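Local coordinates for protein histidine--tRNA ligase (Staphylococcus aureus, PDB 1QE0) that catalyses the ATP-dependent attachment of L-histidine to tRNA(His), working as a homodimeric class II aminoacyl-tRNA synthetase, at residues R87-H92 and G291-L296; A279-C284 and I310-L315; K347-L352 and I357-D362. All blocks are in the same frame, centred on the assembly; numbering follows the deposited sequence.

Contacts 1 and 2 both belong to the class II catalytic domain, whereas contact 3 lies in the anticodon-binding domain. Strand 280-290 relates the first two: its start forms contact 2, and the short helix 292-295 that follows its far end forms contact 1, with contact centres 29 Å apart and nearest atoms about 15 Å apart. Contact 3 is remote from both, its centre 51 Å from contact 1, on the opposite side of the chain's centre, and 40 Å from contact 2. Contacts 1 and 3 nevertheless share a neighbour, because each touches the second subunit of the homodimer. In this apo structure no bound substrate marks the active site, so the contacts are placed by domain.

Contact 1. Residues R87-H92 and G291-L296; sequences RSYIEH and GLLELL
Ile90 on helix 82-91 reaches across to Leu293 and Leu296 of segment 291-296, which holds the short helix 292-295. Its CB carries CG1 beside the backbone N (chi1 -68°) and the chain then extends, which sends the longer branch outward. CG1 lies 4.1 Å from Leu293 CD1, the two side chains sliding past each other in opposite directions. At the tip, CD1 of Ile90 meets CB of Leu296 at 3.7 Å, crossing that side chain at about a right angle, and also rests against the carbonyl oxygens of Leu293 and Leu296. The preceding residue, Tyr89, completes the patch: its CD2 comes within 3.5 Å of Leu293 CD1, and this methyl approaches the ring obliquely. Val86, on the same helix, packs against both leucines, and Leu48 of helix 46-49 touches Leu296. Away from this apolar face, Arg87 forms a salt bridge and Ser88 a hydrogen bond with Asp10 of the second subunit. All four touching residues are buried and no hydrogen bond joins the two segments, so the fit of apolar groups positions the two helices against each other, while polar side chains of helix 82-91 bond to the dimer partner.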
ATOM      1  N   ARG A  87      10.860  -6.693 -15.516  1.00 16.77           N
ATOM      2  CA  ARG A  87      12.085  -7.368 -15.102  1.00 14.43           C
ATOM      3  C   ARG A  87      11.743  -8.557 -14.187  1.00 15.20           C
ATOM      4  O   ARG A  87      12.406  -9.594 -14.228  1.00 17.32           O
ATOM      5  CB  ARG A  87      13.033  -6.383 -14.412  1.00 11.28           C
ATOM      6  CG  ARG A  87      14.397  -6.952 -14.163  1.00 10.28           C
ATOM      7  CD  ARG A  87      14.690  -7.035 -12.687  1.00 13.19           C
ATOM      8  NE  ARG A  87      13.867  -8.021 -11.994  1.00 18.46           N
ATOM      9  CZ  ARG A  87      13.282  -7.794 -10.818  1.00 24.55           C
ATOM     10  NH1 ARG A  87      13.434  -6.620 -10.217  1.00 21.73           N
ATOM     11  NH2 ARG A  87      12.565  -8.737 -10.226  1.00 20.29           N
ATOM     12  N   SER A  88      10.692  -8.422 -13.384  1.00 14.43           N
ATOM     13  CA  SER A  88      10.281  -9.512 -12.512  1.00 12.74           C
ATOM     14  C   SER A  88       9.568 -10.606 -13.301  1.00 11.95           C
ATOM     15  O   SER A  88       9.720 -11.792 -13.009  1.00 12.72           O
ATOM     16  CB  SER A  88       9.364  -9.003 -11.413  1.00  9.67           C
ATOM     17  OG  SER A  88       9.046 -10.081 -10.546  1.00 16.94           O
ATOM     18  N   TYR A  89       8.717 -10.182 -14.232  1.00 11.75           N
ATOM     19  CA  TYR A  89       7.948 -11.069 -15.094  1.00  8.43           C
ATOM     20  C   TYR A  89       8.930 -11.948 -15.859  1.00  5.87           C
ATOM     21  O   TYR A  89       8.762 -13.167 -15.950  1.00  8.21           O
ATOM     22  CB  TYR A  89       7.086 -10.222 -16.048  1.00  6.61           C
ATOM     23  CG  TYR A  89       6.394 -10.964 -17.159  1.00  5.33           C
ATOM     24  CD1 TYR A  89       5.031 -11.208 -17.115  1.00  5.58           C
ATOM     25  CD2 TYR A  89       7.101 -11.405 -18.276  1.00 15.59           C
ATOM     26  CE1 TYR A  89       4.388 -11.864 -18.138  1.00  3.74           C
ATOM     27  CE2 TYR A  89       6.456 -12.076 -19.325  1.00 14.10           C
ATOM     28  CZ  TYR A  89       5.104 -12.298 -19.237  1.00 10.67           C
ATOM     29  OH  TYR A  89       4.463 -12.988 -20.234  1.00 22.16           O
ATOM     30  N   ILE A  90       9.976 -11.340 -16.391  1.00  4.53           N
ATOM     31  CA  ILE A  90      10.973 -12.105 -17.132  1.00  8.83           C
ATOM     32  C   ILE A  90      11.759 -13.050 -16.203  1.00 12.74           C
ATOM     33  O   ILE A  90      11.737 -14.282 -16.367  1.00 17.29           O
ATOM     34  CB  ILE A  90      11.940 -11.176 -17.904  1.00  4.30           C
ATOM     35  CG1 ILE A  90      11.190 -10.464 -19.050  1.00  6.73           C
ATOM     36  CG2 ILE A  90      13.101 -11.983 -18.447  1.00  2.00           C
ATOM     37  CD1 ILE A  90      11.822  -9.169 -19.545  1.00  2.00           C
ATOM     38  N   GLU A  91      12.387 -12.475 -15.184  1.00 15.10           N
ATOM     39  CA  GLU A  91      13.175 -13.234 -14.227  1.00 13.15           C
ATOM     40  C   GLU A  91      12.433 -14.425 -13.617  1.00 15.14           C
ATOM     41  O   GLU A  91      13.035 -15.460 -13.381  1.00 17.70           O
ATOM     42  CB  GLU A  91      13.665 -12.304 -13.132  1.00  9.26           C
ATOM     43  CG  GLU A  91      14.810 -12.876 -12.314  1.00 20.62           C
ATOM     44  CD  GLU A  91      15.359 -11.892 -11.292  1.00 21.45           C
ATOM     45  OE1 GLU A  91      16.563 -11.573 -11.325  1.00 16.28           O
ATOM     46  OE2 GLU A  91      14.577 -11.433 -10.446  1.00 27.74           O
ATOM     47  N   HIS A  92      11.133 -14.289 -13.369  1.00 15.64           N
ATOM     48  CA  HIS A  92      10.366 -15.379 -12.782  1.00 15.35           C
ATOM     49  C   HIS A  92       9.694 -16.240 -13.825  1.00 17.39           C
ATOM     50  O   HIS A  92       8.806 -17.037 -13.515  1.00 14.49           O
ATOM     51  CB  HIS A  92       9.334 -14.865 -11.787  1.00 16.21           C
ATOM     52  CG  HIS A  92       9.935 -14.191 -10.599  1.00 21.38           C
ATOM     53  ND1 HIS A  92      10.040 -12.817 -10.499  1.00 26.02           N
ATOM     54  CD2 HIS A  92      10.500 -14.696  -9.477  1.00 17.26           C
ATOM     55  CE1 HIS A  92      10.652 -12.509  -9.370  1.00 24.75           C
ATOM     56  NE2 HIS A  92      10.941 -13.630  -8.731  1.00 17.39           N
ATOM     57  N   GLY A 291       6.741  -4.860 -27.743  1.00 25.87           N
ATOM     58  CA  GLY A 291       8.145  -4.621 -27.994  1.00 27.36           C
ATOM     59  C   GLY A 291       8.875  -4.247 -26.713  1.00 29.61           C
ATOM     60  O   GLY A 291      10.100  -4.272 -26.678  1.00 33.61           O
ATOM     61  N   LEU A 292       8.127  -3.893 -25.666  1.00 26.55           N
ATOM     62  CA  LEU A 292       8.691  -3.514 -24.384  1.00 24.43           C
ATOM     63  C   LEU A 292       9.465  -4.674 -23.769  1.00 26.29           C
ATOM     64  O   LEU A 292      10.662  -4.554 -23.486  1.00 29.26           O
ATOM     65  CB  LEU A 292       7.559  -3.066 -23.457  1.00 24.65           C
ATOM     66  CG  LEU A 292       7.823  -2.748 -21.982  1.00 24.68           C
ATOM     67  CD1 LEU A 292       8.937  -1.721 -21.823  1.00 26.40           C
ATOM     68  CD2 LEU A 292       6.545  -2.233 -21.364  1.00 26.63           C
ATOM     69  N   LEU A 293       8.805  -5.822 -23.650  1.00 24.83           N
ATOM     70  CA  LEU A 293       9.407  -7.009 -23.056  1.00 25.49           C
ATOM     71  C   LEU A 293      10.748  -7.435 -23.677  1.00 30.28           C
ATOM     72  O   LEU A 293      11.670  -7.837 -22.973  1.00 34.14           O
ATOM     73  CB  LEU A 293       8.406  -8.162 -23.119  1.00 22.53           C
ATOM     74  CG  LEU A 293       7.276  -8.361 -22.100  1.00 18.36           C
ATOM     75  CD1 LEU A 293       7.776  -9.142 -20.893  1.00 16.59           C
ATOM     76  CD2 LEU A 293       6.671  -7.040 -21.701  1.00 13.64           C
ATOM     77  N   GLU A 294      10.859  -7.289 -24.989  1.00 32.59           N
ATOM     78  CA  GLU A 294      12.051  -7.670 -25.737  1.00 33.02           C
ATOM     79  C   GLU A 294      13.215  -6.717 -25.502  1.00 30.83           C
ATOM     80  O   GLU A 294      14.371  -7.110 -25.572  1.00 33.74           O
ATOM     81  CB  GLU A 294      11.704  -7.751 -27.211  1.00 39.92           C
ATOM     82  CG  GLU A 294      10.203  -7.807 -27.443  1.00 57.06           C
ATOM     83  CD  GLU A 294       9.856  -8.279 -28.819  1.00 67.31           C
ATOM     84  OE1 GLU A 294       9.534  -7.455 -29.703  1.00 71.73           O
ATOM     85  OE2 GLU A 294       9.927  -9.493 -29.021  1.00 72.66           O
ATOM     86  N   LEU A 295      12.921  -5.459 -25.234  1.00 27.77           N
ATOM     87  CA  LEU A 295      13.981  -4.520 -24.940  1.00 27.70           C
ATOM     88  C   LEU A 295      14.526  -4.913 -23.560  1.00 32.08           C
ATOM     89  O   LEU A 295      15.680  -4.666 -23.251  1.00 37.87           O
ATOM     90  CB  LEU A 295      13.457  -3.084 -24.917  1.00 21.49           C
ATOM     91  CG  LEU A 295      12.802  -2.594 -26.205  1.00  6.77           C
ATOM     92  CD1 LEU A 295      12.471  -1.159 -26.091  1.00 12.18           C
ATOM     93  CD2 LEU A 295      13.705  -2.782 -27.369  1.00 10.71           C
ATOM     94  N   LEU A 296      13.695  -5.517 -22.714  1.00 30.03           N
ATOM     95  CA  LEU A 296      14.177  -5.966 -21.410  1.00 26.54           C
ATOM     96  C   LEU A 296      14.712  -7.422 -21.423  1.00 29.20           C
ATOM     97  O   LEU A 296      14.910  -8.021 -20.367  1.00 32.65           O
ATOM     98  CB  LEU A 296      13.066  -5.813 -20.374  1.00 20.44           C
ATOM     99  CG  LEU A 296      12.846  -4.393 -19.855  1.00 15.60           C
ATOM    100  CD1 LEU A 296      14.034  -3.566 -20.214  1.00 20.36           C
ATOM    101  CD2 LEU A 296      11.608  -3.747 -20.408  1.00 11.53           C
TER

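Contact 2. Residues A279-C284 and I310-L315; sequences AITTLC and IERLLL
Thr281 and Thr282, near the start of strand 280-290 in the largely antiparallel sheet of the class II catalytic domain, meet Arg312 of helix 310-319. Thr281 comes first along the strand: its CB points toward the helix, and OG1 lies beside the backbone N (chi1 -67°), which leaves CG2 anti to that nitrogen and directed at the guanidinium, obliquely to its plane. Its OG1 makes a weak hydrogen bond with Ile280 O. Thr282 contributes its backbone carbonyl, while its side chain packs on Glu268 and Met270 of the neighbouring strand 265-272. Leu283 follows; its CB points away from the helix although the end of its side chain comes back nearer, and with Cys284 it faces Leu269 in a classic beta bulge. Both bulge residues pack on Tyr151 of helix 137-153, as does Leu313, so this tyrosine touches both segments. The contact is a surface one, and Arg312 bridges it almost alone, its chain extended from CG to NE so that the guanidinium spans the gap between helix and sheet. Arg312 NH1 gives Thr282 O a weak, strongly bent hydrogen bond of 2.9 Å, the N-H...O angle being 123°.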
ATOM      1  N   ALA A 279      -6.744  24.863 -15.934  1.00 42.58           N
ATOM      2  CA  ALA A 279      -8.042  24.240 -15.688  1.00 43.91           C
ATOM      3  C   ALA A 279      -8.153  22.726 -15.896  1.00 44.85           C
ATOM      4  O   ALA A 279      -9.098  22.103 -15.391  1.00 47.66           O
ATOM      5  CB  ALA A 279      -9.139  24.951 -16.484  1.00 36.54           C
ATOM      6  N   ILE A 280      -7.231  22.119 -16.637  1.00 40.83           N
ATOM      7  CA  ILE A 280      -7.350  20.692 -16.859  1.00 37.22           C
ATOM      8  C   ILE A 280      -6.132  19.976 -16.353  1.00 36.76           C
ATOM      9  O   ILE A 280      -5.030  20.556 -16.307  1.00 35.26           O
ATOM     10  CB  ILE A 280      -7.609  20.365 -18.352  1.00 36.52           C
ATOM     11  CG1 ILE A 280      -8.121  18.945 -18.503  1.00 36.21           C
ATOM     12  CG2 ILE A 280      -6.364  20.537 -19.182  1.00 36.75           C
ATOM     13  CD1 ILE A 280      -8.813  18.715 -19.820  1.00 41.69           C
ATOM     14  N   THR A 281      -6.351  18.738 -15.911  1.00 34.79           N
ATOM     15  CA  THR A 281      -5.277  17.886 -15.407  1.00 31.49           C
ATOM     16  C   THR A 281      -5.508  16.459 -15.840  1.00 27.44           C
ATOM     17  O   THR A 281      -6.646  15.993 -15.976  1.00 25.48           O
ATOM     18  CB  THR A 281      -5.134  17.920 -13.832  1.00 29.37           C
ATOM     19  OG1 THR A 281      -4.705  19.213 -13.418  1.00 35.02           O
ATOM     20  CG2 THR A 281      -4.077  16.933 -13.343  1.00 26.66           C
ATOM     21  N   THR A 282      -4.402  15.782 -16.085  1.00 21.55           N
ATOM     22  CA  THR A 282      -4.432  14.397 -16.464  1.00 19.72           C
ATOM     23  C   THR A 282      -4.299  13.675 -15.146  1.00 18.94           C
ATOM     24  O   THR A 282      -3.340  13.881 -14.407  1.00 16.87           O
ATOM     25  CB  THR A 282      -3.227  14.059 -17.282  1.00 18.44           C
ATOM     26  OG1 THR A 282      -3.045  15.079 -18.262  1.00 26.00           O
ATOM     27  CG2 THR A 282      -3.409  12.732 -17.950  1.00 16.63           C
ATOM     28  N   LEU A 283      -5.307  12.890 -14.819  1.00 18.10           N
ATOM     29  CA  LEU A 283      -5.295  12.137 -13.587  1.00 17.89           C
ATOM     30  C   LEU A 283      -4.490  10.815 -13.746  1.00 18.82           C
ATOM     31  O   LEU A 283      -3.645  10.464 -12.904  1.00 16.02           O
ATOM     32  CB  LEU A 283      -6.751  11.852 -13.212  1.00 16.24           C
ATOM     33  CG  LEU A 283      -7.364  12.585 -12.031  1.00 13.09           C
ATOM     34  CD1 LEU A 283      -6.738  13.925 -11.871  1.00 15.57           C
ATOM     35  CD2 LEU A 283      -8.844  12.700 -12.230  1.00 14.45           C
ATOM     36  N   CYS A 284      -4.728  10.133 -14.869  1.00 18.43           N
ATOM     37  CA  CYS A 284      -4.123   8.848 -15.182  1.00 15.04           C
ATOM     38  C   CYS A 284      -3.847   8.697 -16.668  1.00 15.21           C
ATOM     39  O   CYS A 284      -4.442   9.385 -17.486  1.00 20.74           O
ATOM     40  CB  CYS A 284      -5.092   7.761 -14.760  1.00 17.59           C
ATOM     41  SG  CYS A 284      -4.646   6.160 -15.333  1.00 24.89           S
ATOM     42  N   ILE A 310      -0.984   8.838  -6.555  1.00  7.91           N
ATOM     43  CA  ILE A 310      -1.879   8.956  -5.405  1.00 13.09           C
ATOM     44  C   ILE A 310      -1.932  10.418  -4.952  1.00 10.64           C
ATOM     45  O   ILE A 310      -2.990  10.951  -4.559  1.00  4.98           O
ATOM     46  CB  ILE A 310      -1.449   8.061  -4.240  1.00 19.04           C
ATOM     47  CG1 ILE A 310      -1.503   6.583  -4.662  1.00 18.00           C
ATOM     48  CG2 ILE A 310      -2.379   8.294  -3.035  1.00 17.10           C
ATOM     49  CD1 ILE A 310      -2.895   6.088  -4.887  1.00 13.41           C
ATOM     50  N   GLU A 311      -0.813  11.103  -5.109  1.00  7.97           N
ATOM     51  CA  GLU A 311      -0.811  12.493  -4.732  1.00 12.78           C
ATOM     52  C   GLU A 311      -1.832  13.273  -5.523  1.00 12.86           C
ATOM     53  O   GLU A 311      -2.693  13.927  -4.935  1.00 17.30           O
ATOM     54  CB  GLU A 311       0.570  13.073  -4.850  1.00 12.78           C
ATOM     55  CG  GLU A 311       1.438  12.574  -3.713  1.00 22.30           C
ATOM     56  CD  GLU A 311       2.666  11.844  -4.180  1.00 21.75           C
ATOM     57  OE1 GLU A 311       3.703  11.956  -3.501  1.00 31.87           O
ATOM     58  OE2 GLU A 311       2.600  11.173  -5.224  1.00 20.72           O
ATOM     59  N   ARG A 312      -1.810  13.112  -6.842  1.00 12.77           N
ATOM     60  CA  ARG A 312      -2.757  13.794  -7.710  1.00  9.95           C
ATOM     61  C   ARG A 312      -4.203  13.403  -7.388  1.00 15.30           C
ATOM     62  O   ARG A 312      -5.080  14.273  -7.344  1.00 22.89           O
ATOM     63  CB  ARG A 312      -2.475  13.496  -9.171  1.00  5.50           C
ATOM     64  CG  ARG A 312      -1.214  14.089  -9.686  1.00 16.28           C
ATOM     65  CD  ARG A 312      -1.199  14.026 -11.190  1.00 27.86           C
ATOM     66  NE  ARG A 312      -0.069  14.762 -11.745  1.00 42.20           N
ATOM     67  CZ  ARG A 312      -0.150  15.556 -12.812  1.00 47.88           C
ATOM     68  NH1 ARG A 312      -1.311  15.703 -13.437  1.00 50.39           N
ATOM     69  NH2 ARG A 312       0.916  16.242 -13.224  1.00 52.81           N
ATOM     70  N   LEU A 313      -4.464  12.110  -7.177  1.00 11.83           N
ATOM     71  CA  LEU A 313      -5.815  11.649  -6.857  1.00  9.98           C
ATOM     72  C   LEU A 313      -6.295  12.394  -5.625  1.00 13.24           C
ATOM     73  O   LEU A 313      -7.397  12.963  -5.614  1.00 11.07           O
ATOM     74  CB  LEU A 313      -5.814  10.147  -6.617  1.00  4.53           C
ATOM     75  CG  LEU A 313      -7.056   9.499  -6.035  1.00  2.91           C
ATOM     76  CD1 LEU A 313      -8.273   9.876  -6.820  1.00  2.00           C
ATOM     77  CD2 LEU A 313      -6.882   7.997  -6.024  1.00  2.00           C
ATOM     78  N   LEU A 314      -5.417  12.451  -4.621  1.00 16.72           N
ATOM     79  CA  LEU A 314      -5.679  13.159  -3.370  1.00 15.39           C
ATOM     80  C   LEU A 314      -6.071  14.622  -3.666  1.00 17.58           C
ATOM     81  O   LEU A 314      -7.121  15.095  -3.234  1.00 19.66           O
ATOM     82  CB  LEU A 314      -4.435  13.116  -2.480  1.00  9.39           C
ATOM     83  CG  LEU A 314      -4.493  12.304  -1.171  1.00 12.92           C
ATOM     84  CD1 LEU A 314      -5.907  11.944  -0.820  1.00  6.80           C
ATOM     85  CD2 LEU A 314      -3.658  11.055  -1.248  1.00 11.14           C
ATOM     86  N   LEU A 315      -5.273  15.300  -4.482  1.00 17.62           N
ATOM     87  CA  LEU A 315      -5.521  16.701  -4.838  1.00 19.27           C
ATOM     88  C   LEU A 315      -6.824  16.892  -5.621  1.00 20.92           C
ATOM     89  O   LEU A 315      -7.485  17.924  -5.494  1.00 20.40           O
ATOM     90  CB  LEU A 315      -4.347  17.223  -5.661  1.00 21.93           C
ATOM     91  CG  LEU A 315      -3.972  18.700  -5.624  1.00 24.31           C
ATOM     92  CD1 LEU A 315      -3.920  19.189  -7.055  1.00 23.72           C
ATOM     93  CD2 LEU A 315      -4.942  19.526  -4.775  1.00 27.01           C
TER

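Contact 3. Residues K347-L352 and I357-D362; sequences KLLNHL and IKADKD
Leu349 and Leu352, one helical turn apart on helix 338-353, pack against Ala359 from the strand that follows. This is the helix-to-strand half of a beta-alpha-beta unit in the anticodon-binding domain, the axis of segment 347-352 passing 8.3 Å from that of strand 359-361, nearly antiparallel at 165°. Leu349 divides its two methyls: CD1 lies 3.8 Å from Ala359 CB, whereas CD2 rests on the aliphatic part of Lys361, 3.4 Å from CG. Lys361 crosses Leu349 at about a right angle; its CG sits between the backbone N and the carbonyl carbon (chi1 69°), and later bends in the chain lead the ammonium away from the leucine to a salt bridge with Asp342. Leu352, with CG beside its backbone N (chi1 -62°), directs CD1 to the same alanine CB at 3.7 Å. Its CB also faces Ile357 CB at 4.0 Å, where the chain comes back from the helix. There Ile357 N makes a weak hydrogen bond of 3.4 Å to Leu352 O. Asp360 starts away from the helix at its CB, but its carboxylate comes back nearer and forms salt bridges with Arg353 and with Lys103 of the second subunit. The helix and strand are therefore joined chiefly by buried aliphatic groups, with charged ends of Lys361 and Asp360 paired outside this layer, Asp360 partly across the dimer.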
ATOM      1  N   LYS A 347      -5.238  -1.788  33.355  1.00  7.91           N
ATOM      2  CA  LYS A 347      -5.781  -3.089  33.019  1.00  6.89           C
ATOM      3  C   LYS A 347      -6.964  -2.863  32.061  1.00  7.93           C
ATOM      4  O   LYS A 347      -7.065  -3.515  31.025  1.00 10.53           O
ATOM      5  CB  LYS A 347      -6.306  -3.798  34.263  1.00 15.57           C
ATOM      6  CG  LYS A 347      -5.383  -3.838  35.478  1.00 17.96           C
ATOM      7  CD  LYS A 347      -6.074  -4.598  36.612  1.00 21.52           C
ATOM      8  CE  LYS A 347      -5.376  -4.411  37.930  1.00 25.01           C
ATOM      9  NZ  LYS A 347      -5.778  -3.191  38.664  1.00 32.81           N
ATOM     10  N   LEU A 348      -7.835  -1.914  32.396  1.00  7.63           N
ATOM     11  CA  LEU A 348      -9.013  -1.577  31.576  1.00  8.21           C
ATOM     12  C   LEU A 348      -8.674  -1.332  30.104  1.00  8.36           C
ATOM     13  O   LEU A 348      -9.305  -1.875  29.210  1.00 12.95           O
ATOM     14  CB  LEU A 348      -9.719  -0.339  32.139  1.00  5.80           C
ATOM     15  CG  LEU A 348     -11.028   0.126  31.480  1.00  5.67           C
ATOM     16  CD1 LEU A 348     -12.061  -0.992  31.521  1.00  9.25           C
ATOM     17  CD2 LEU A 348     -11.592   1.356  32.176  1.00  2.00           C
ATOM     18  N   LEU A 349      -7.684  -0.485  29.875  1.00  8.97           N
ATOM     19  CA  LEU A 349      -7.203  -0.122  28.552  1.00  4.43           C
ATOM     20  C   LEU A 349      -6.761  -1.357  27.797  1.00  6.69           C
ATOM     21  O   LEU A 349      -7.078  -1.536  26.629  1.00  8.95           O
ATOM     22  CB  LEU A 349      -6.012   0.773  28.723  1.00  2.00           C
ATOM     23  CG  LEU A 349      -6.042   1.990  27.889  1.00  2.00           C
ATOM     24  CD1 LEU A 349      -7.377   2.535  27.998  1.00  4.29           C
ATOM     25  CD2 LEU A 349      -5.039   2.962  28.443  1.00  8.09           C
ATOM     26  N   ASN A 350      -5.939  -2.162  28.454  1.00  5.99           N
ATOM     27  CA  ASN A 350      -5.433  -3.389  27.881  1.00  7.48           C
ATOM     28  C   ASN A 350      -6.647  -4.226  27.492  1.00 10.82           C
ATOM     29  O   ASN A 350      -6.691  -4.839  26.425  1.00 16.89           O
ATOM     30  CB  ASN A 350      -4.611  -4.084  28.952  1.00 13.34           C
ATOM     31  CG  ASN A 350      -4.447  -5.563  28.716  1.00 20.32           C
ATOM     32  OD1 ASN A 350      -3.814  -5.972  27.739  1.00 23.19           O
ATOM     33  ND2 ASN A 350      -4.989  -6.385  29.632  1.00 19.14           N
ATOM     34  N   HIS A 351      -7.691  -4.151  28.309  1.00 10.30           N
ATOM     35  CA  HIS A 351      -8.917  -4.914  28.068  1.00  9.09           C
ATOM     36  C   HIS A 351      -9.654  -4.474  26.826  1.00  6.95           C
ATOM     37  O   HIS A 351      -9.995  -5.263  25.952  1.00  6.55           O
ATOM     38  CB  HIS A 351      -9.873  -4.785  29.252  1.00 18.40           C
ATOM     39  CG  HIS A 351     -10.529  -6.077  29.614  1.00 36.62           C
ATOM     40  ND1 HIS A 351     -11.787  -6.447  29.151  1.00 35.61           N
ATOM     41  CD2 HIS A 351     -10.025  -7.145  30.271  1.00 43.63           C
ATOM     42  CE1 HIS A 351     -12.008  -7.696  29.503  1.00 46.37           C
ATOM     43  NE2 HIS A 351     -10.960  -8.148  30.182  1.00 54.06           N
ATOM     44  N   LEU A 352      -9.961  -3.198  26.810  1.00  5.00           N
ATOM     45  CA  LEU A 352     -10.672  -2.619  25.717  1.00  7.09           C
ATOM     46  C   LEU A 352      -9.900  -2.842  24.431  1.00 10.38           C
ATOM     47  O   LEU A 352     -10.466  -3.364  23.497  1.00 19.97           O
ATOM     48  CB  LEU A 352     -10.889  -1.135  25.982  1.00  6.42           C
ATOM     49  CG  LEU A 352     -11.720  -0.762  27.210  1.00  2.00           C
ATOM     50  CD1 LEU A 352     -11.635   0.693  27.388  1.00  2.00           C
ATOM     51  CD2 LEU A 352     -13.140  -1.168  27.064  1.00  2.00           C
ATOM     52  N   ILE A 357     -11.794  -2.008  20.647  1.00 13.82           N
ATOM     53  CA  ILE A 357     -12.285  -0.699  21.067  1.00 13.41           C
ATOM     54  C   ILE A 357     -11.090   0.235  21.013  1.00 12.25           C
ATOM     55  O   ILE A 357     -10.024  -0.141  21.435  1.00 12.59           O
ATOM     56  CB  ILE A 357     -12.800  -0.710  22.524  1.00 10.71           C
ATOM     57  CG1 ILE A 357     -14.161  -1.374  22.580  1.00  5.49           C
ATOM     58  CG2 ILE A 357     -12.912   0.723  23.060  1.00 10.88           C
ATOM     59  CD1 ILE A 357     -14.167  -2.702  23.202  1.00  4.62           C
ATOM     60  N   LYS A 358     -11.239   1.431  20.463  1.00 13.79           N
ATOM     61  CA  LYS A 358     -10.105   2.357  20.420  1.00 14.09           C
ATOM     62  C   LYS A 358     -10.191   3.166  21.685  1.00 16.10           C
ATOM     63  O   LYS A 358     -11.119   3.956  21.817  1.00 16.01           O
ATOM     64  CB  LYS A 358     -10.189   3.309  19.239  1.00  8.05           C
ATOM     65  CG  LYS A 358     -10.023   2.654  17.935  1.00  2.00           C
ATOM     66  CD  LYS A 358     -11.286   2.714  17.166  1.00  9.05           C
ATOM     67  CE  LYS A 358     -11.458   4.035  16.476  1.00 13.65           C
ATOM     68  NZ  LYS A 358     -12.767   4.127  15.710  1.00 18.14           N
ATOM     69  N   ALA A 359      -9.234   2.997  22.596  1.00 14.74           N
ATOM     70  CA  ALA A 359      -9.278   3.713  23.859  1.00 14.49           C
ATOM     71  C   ALA A 359      -7.936   4.318  24.177  1.00 16.55           C
ATOM     72  O   ALA A 359      -6.940   4.010  23.524  1.00 19.39           O
ATOM     73  CB  ALA A 359      -9.723   2.776  24.984  1.00  7.85           C
ATOM     74  N   ASP A 360      -7.917   5.251  25.121  1.00 14.35           N
ATOM     75  CA  ASP A 360      -6.669   5.861  25.535  1.00  8.95           C
ATOM     76  C   ASP A 360      -6.923   6.548  26.819  1.00  8.69           C
ATOM     77  O   ASP A 360      -8.053   6.862  27.126  1.00 14.59           O
ATOM     78  CB  ASP A 360      -6.107   6.819  24.516  1.00  4.24           C
ATOM     79  CG  ASP A 360      -4.599   6.755  24.461  1.00  4.12           C
ATOM     80  OD1 ASP A 360      -3.959   7.561  23.744  1.00  2.00           O
ATOM     81  OD2 ASP A 360      -4.039   5.884  25.152  1.00  4.89           O
ATOM     82  N   LYS A 361      -5.891   6.657  27.631  1.00 10.03           N
ATOM     83  CA  LYS A 361      -6.006   7.273  28.934  1.00  7.39           C
ATOM     84  C   LYS A 361      -5.040   8.438  28.998  1.00  8.73           C
ATOM     85  O   LYS A 361      -4.495   8.857  27.978  1.00  7.71           O
ATOM     86  CB  LYS A 361      -5.714   6.241  30.029  1.00  5.79           C
ATOM     87  CG  LYS A 361      -4.268   5.771  30.101  1.00 14.13           C
ATOM     88  CD  LYS A 361      -4.020   4.748  31.204  1.00 11.38           C
ATOM     89  CE  LYS A 361      -4.226   5.351  32.567  1.00  6.98           C
ATOM     90  NZ  LYS A 361      -3.304   6.462  32.712  1.00 13.01           N
ATOM     91  N   ASP A 362      -4.838   8.985  30.190  1.00 16.07           N
ATOM     92  CA  ASP A 362      -3.941  10.124  30.340  1.00 14.61           C
ATOM     93  C   ASP A 362      -2.610   9.844  31.017  1.00 14.68           C
ATOM     94  O   ASP A 362      -2.538   9.530  32.209  1.00 16.55           O
ATOM     95  CB  ASP A 362      -4.650  11.259  31.065  1.00 14.09           C
ATOM     96  CG  ASP A 362      -3.736  12.420  31.351  1.00 16.93           C
ATOM     97  OD1 ASP A 362      -3.528  12.686  32.557  1.00 17.73           O
ATOM     98  OD2 ASP A 362      -3.225  13.048  30.378  1.00 10.07           O
TER